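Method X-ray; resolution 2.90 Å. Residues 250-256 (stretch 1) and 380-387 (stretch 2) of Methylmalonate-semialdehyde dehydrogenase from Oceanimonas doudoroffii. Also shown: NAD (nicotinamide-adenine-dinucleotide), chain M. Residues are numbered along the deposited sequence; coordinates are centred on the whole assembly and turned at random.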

# COMPACT_ATOMS: atom_id res chain seq x y z
N GLY A 250 2.92 24.97 -12.79
CA GLY A 250 3.41 26.12 -13.54
C GLY A 250 3.73 25.81 -15.00
O GLY A 250 3.15 24.91 -15.59
N GLY A 251 4.66 26.57 -15.57
CA GLY A 251 5.01 26.43 -16.97
C GLY A 251 5.93 25.28 -17.32
O GLY A 251 6.30 24.48 -16.46
N ALA A 252 6.31 25.22 -18.60
CA ALA A 252 7.05 24.09 -19.14
C ALA A 252 7.82 24.39 -20.44
O ALA A 252 7.40 25.21 -21.24
CB ALA A 252 6.09 22.96 -19.36
N LYS A 253 8.97 23.74 -20.61
CA LYS A 253 9.67 23.66 -21.90
C LYS A 253 10.11 22.21 -22.14
O LYS A 253 11.23 21.79 -21.77
CB LYS A 253 10.88 24.61 -21.98
CG LYS A 253 10.71 25.79 -22.94
CD LYS A 253 11.02 25.43 -24.39
CE LYS A 253 10.95 26.65 -25.31
NZ LYS A 253 9.58 26.98 -25.77
N ASN A 254 9.22 21.44 -22.77
CA ASN A 254 9.43 20.00 -22.83
C ASN A 254 10.35 19.62 -23.97
O ASN A 254 10.07 19.93 -25.12
CB ASN A 254 8.09 19.27 -22.95
CG ASN A 254 7.29 19.23 -21.62
OD1 ASN A 254 6.47 18.35 -21.43
ND2 ASN A 254 7.54 20.15 -20.73
N HIS A 255 11.46 18.96 -23.64
CA HIS A 255 12.48 18.55 -24.59
C HIS A 255 12.38 17.06 -24.92
O HIS A 255 12.09 16.27 -24.05
CB HIS A 255 13.88 18.78 -24.02
CG HIS A 255 14.30 20.22 -23.89
ND1 HIS A 255 13.54 21.16 -23.23
CD2 HIS A 255 15.42 20.86 -24.29
CE1 HIS A 255 14.16 22.32 -23.25
NE2 HIS A 255 15.30 22.16 -23.89
N ALA A 256 12.65 16.71 -26.18
CA ALA A 256 12.76 15.32 -26.61
C ALA A 256 14.14 15.08 -27.23
O ALA A 256 14.51 15.75 -28.20
CB ALA A 256 11.68 14.96 -27.61
N THR A 380 15.90 33.95 -26.61
CA THR A 380 14.80 34.23 -25.69
C THR A 380 13.63 33.33 -25.97
O THR A 380 12.90 32.91 -25.07
CB THR A 380 14.31 35.68 -25.83
OG1 THR A 380 15.43 36.55 -25.81
CG2 THR A 380 13.40 36.08 -24.68
N SER A 381 13.42 33.05 -27.25
CA SER A 381 12.37 32.13 -27.68
C SER A 381 12.59 30.68 -27.19
O SER A 381 11.62 29.92 -27.06
CB SER A 381 12.23 32.21 -29.21
OG SER A 381 13.49 32.37 -29.83
N TYR A 382 13.84 30.30 -26.93
CA TYR A 382 14.15 29.00 -26.31
C TYR A 382 14.06 29.00 -24.79
O TYR A 382 13.64 28.02 -24.19
CB TYR A 382 15.54 28.50 -26.71
CG TYR A 382 16.03 27.34 -25.85
CD1 TYR A 382 15.71 26.04 -26.18
CD2 TYR A 382 16.78 27.56 -24.70
CE1 TYR A 382 16.14 24.98 -25.40
CE2 TYR A 382 17.20 26.52 -23.91
CZ TYR A 382 16.88 25.23 -24.27
OH TYR A 382 17.31 24.21 -23.45
N GLN A 383 14.50 30.07 -24.15
CA GLN A 383 14.42 30.14 -22.71
C GLN A 383 12.98 30.20 -22.26
O GLN A 383 12.62 29.56 -21.29
CB GLN A 383 15.21 31.34 -22.16
CG GLN A 383 16.73 31.21 -22.30
CD GLN A 383 17.46 32.55 -22.30
OE1 GLN A 383 16.94 33.55 -21.80
NE2 GLN A 383 18.67 32.58 -22.86
N GLU A 384 12.15 30.95 -22.97
CA GLU A 384 10.79 31.23 -22.53
C GLU A 384 9.77 30.31 -23.18
O GLU A 384 10.02 29.79 -24.25
CB GLU A 384 10.47 32.69 -22.79
CG GLU A 384 11.37 33.64 -21.99
CD GLU A 384 11.09 35.11 -22.24
OE1 GLU A 384 10.16 35.46 -23.02
OE2 GLU A 384 11.81 35.93 -21.63
N GLU A 385 8.64 30.07 -22.50
CA GLU A 385 7.59 29.17 -22.97
C GLU A 385 6.71 29.91 -23.97
O GLU A 385 6.03 30.89 -23.61
CB GLU A 385 6.71 28.67 -21.81
CG GLU A 385 5.49 27.85 -22.25
CD GLU A 385 4.69 27.27 -21.09
OE1 GLU A 385 4.40 26.05 -21.15
OE2 GLU A 385 4.36 28.02 -20.15
N ILE A 386 6.69 29.43 -25.21
CA ILE A 386 6.00 30.11 -26.29
C ILE A 386 4.52 29.85 -26.19
O ILE A 386 3.72 30.78 -26.31
CB ILE A 386 6.50 29.64 -27.66
CG1 ILE A 386 7.96 30.06 -27.87
CG2 ILE A 386 5.63 30.24 -28.77
CD1 ILE A 386 8.64 29.43 -29.06
N PHE A 387 4.17 28.58 -26.02
CA PHE A 387 2.79 28.15 -25.80
C PHE A 387 1.98 28.41 -27.08
O PHE A 387 0.90 29.01 -27.07
CB PHE A 387 2.21 28.86 -24.55
CG PHE A 387 1.26 28.02 -23.71
CD1 PHE A 387 1.72 26.89 -23.01
CD2 PHE A 387 -0.09 28.38 -23.57
CE1 PHE A 387 0.87 26.13 -22.23
CE2 PHE A 387 -0.95 27.63 -22.79
CZ PHE A 387 -0.47 26.50 -22.13
PA NAD M . -2.44 31.85 -15.79
O1A NAD M . -2.79 33.25 -16.28
O2A NAD M . -1.07 31.52 -15.20
O5B NAD M . -3.50 31.43 -14.63
C5B NAD M . -4.77 30.81 -14.89
C4B NAD M . -5.76 31.07 -13.76
O4B NAD M . -5.22 31.98 -12.81
C3B NAD M . -7.08 31.69 -14.23
O3B NAD M . -8.14 31.03 -13.54
C2B NAD M . -6.95 33.17 -13.90
O2B NAD M . -8.13 33.87 -13.47
C1B NAD M . -5.97 33.20 -12.74
N9A NAD M . -5.06 34.39 -12.78
C8A NAD M . -4.50 34.94 -13.89
N7A NAD M . -3.72 35.99 -13.56
C5A NAD M . -3.78 36.14 -12.21
C6A NAD M . -3.20 37.08 -11.21
N6A NAD M . -2.38 38.07 -11.62
N1A NAD M . -3.51 36.90 -9.90
C2A NAD M . -4.34 35.90 -9.49
N3A NAD M . -4.91 35.00 -10.33
C4A NAD M . -4.67 35.08 -11.68
O3 NAD M . -2.73 30.78 -16.99
PN NAD M . -3.56 30.98 -18.39
O1N NAD M . -5.07 31.10 -18.14
O2N NAD M . -2.88 31.96 -19.36
O5D NAD M . -3.24 29.50 -18.93
C5D NAD M . -1.96 29.20 -19.51
C4D NAD M . -0.93 28.57 -18.54
O4D NAD M . -1.29 27.27 -18.02
C3D NAD M . 0.42 28.37 -19.26
O3D NAD M . 1.37 29.36 -18.86
C2D NAD M . 0.89 26.94 -18.91
O2D NAD M . 2.26 26.92 -18.51
C1D NAD M . -0.07 26.54 -17.80
N1N NAD M . -0.32 25.11 -17.68
C2N NAD M . 0.35 24.46 -16.73
C3N NAD M . 0.16 23.09 -16.53
C7N NAD M . 0.91 22.30 -15.49
O7N NAD M . 2.14 22.28 -15.40
N7N NAD M . 0.17 21.56 -14.68
C4N NAD M . -0.78 22.43 -17.32
C5N NAD M . -1.48 23.12 -18.30
C6N NAD M . -1.23 24.48 -18.46

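Residues that touch across the two segments are at least 127 apart in sequence; they meet where a loop running into a strand (stretch 1) crosses the end of a short helix and the loop that follows it (stretch 2). The backbones come closest at Lys253 and Glu385, whose CA atoms lie 6.0 Å apart, and the contact buries 343 Å² in total. Helix 380-383 closes with Glu384 N bonded to Thr380 O at 3.0 Å; Glu384 then leaves helical geometry, and its carbonyl accepts a weak hydrogen bond from Lys253 NZ (Lys253 NZ to Glu384 O, 3.2 Å). The lysine CA-to-CB bond points sideways, and chi1 at -111° lies between wells. Chi2 m, chi3 t and chi4 m carry the chain along the helix end, with Lys253 CE 3.2 Å from Tyr382 O, so the ammonium meets backbone carbonyl oxygen rather than a carboxylate.

Glu385 also starts sideways, but chi1 and chi2 are both t, and this extended chain delivers its carboxylate to Gly251 and Ala252. Glu385 OE1 takes a weak hydrogen bond from Ala252 N (3.3 Å, 129° at the hydrogen); it also sits 3.1 Å from Ala252 O, an acceptor facing an acceptor, hence no bond. Glu385 OE2 accepts from NAD O2D at 2.9 Å, tying the nicotinamide ribose of the cofactor to the same side chain. Glu385 OE2 lies 3.6 Å from Gly251 CA; a CB there would come within about 3.0 Å of this oxygen, a tight fit that glycine avoids.

His255 points toward stretch 2 with chi1 m. His255 ND1 donates to Lys253 O at 2.8 Å, steadying the ring, while His255 NE2 meets Tyr382 OH at 2.9 Å in a hydrogen bond that either partner could donate. Tyr382, chi1 t, reaches this site from a sideways start. The two rings meet rim to rim, planes at 86°, centroids 5.5 Å apart. Phe387 lays one ring face against NAD C3D.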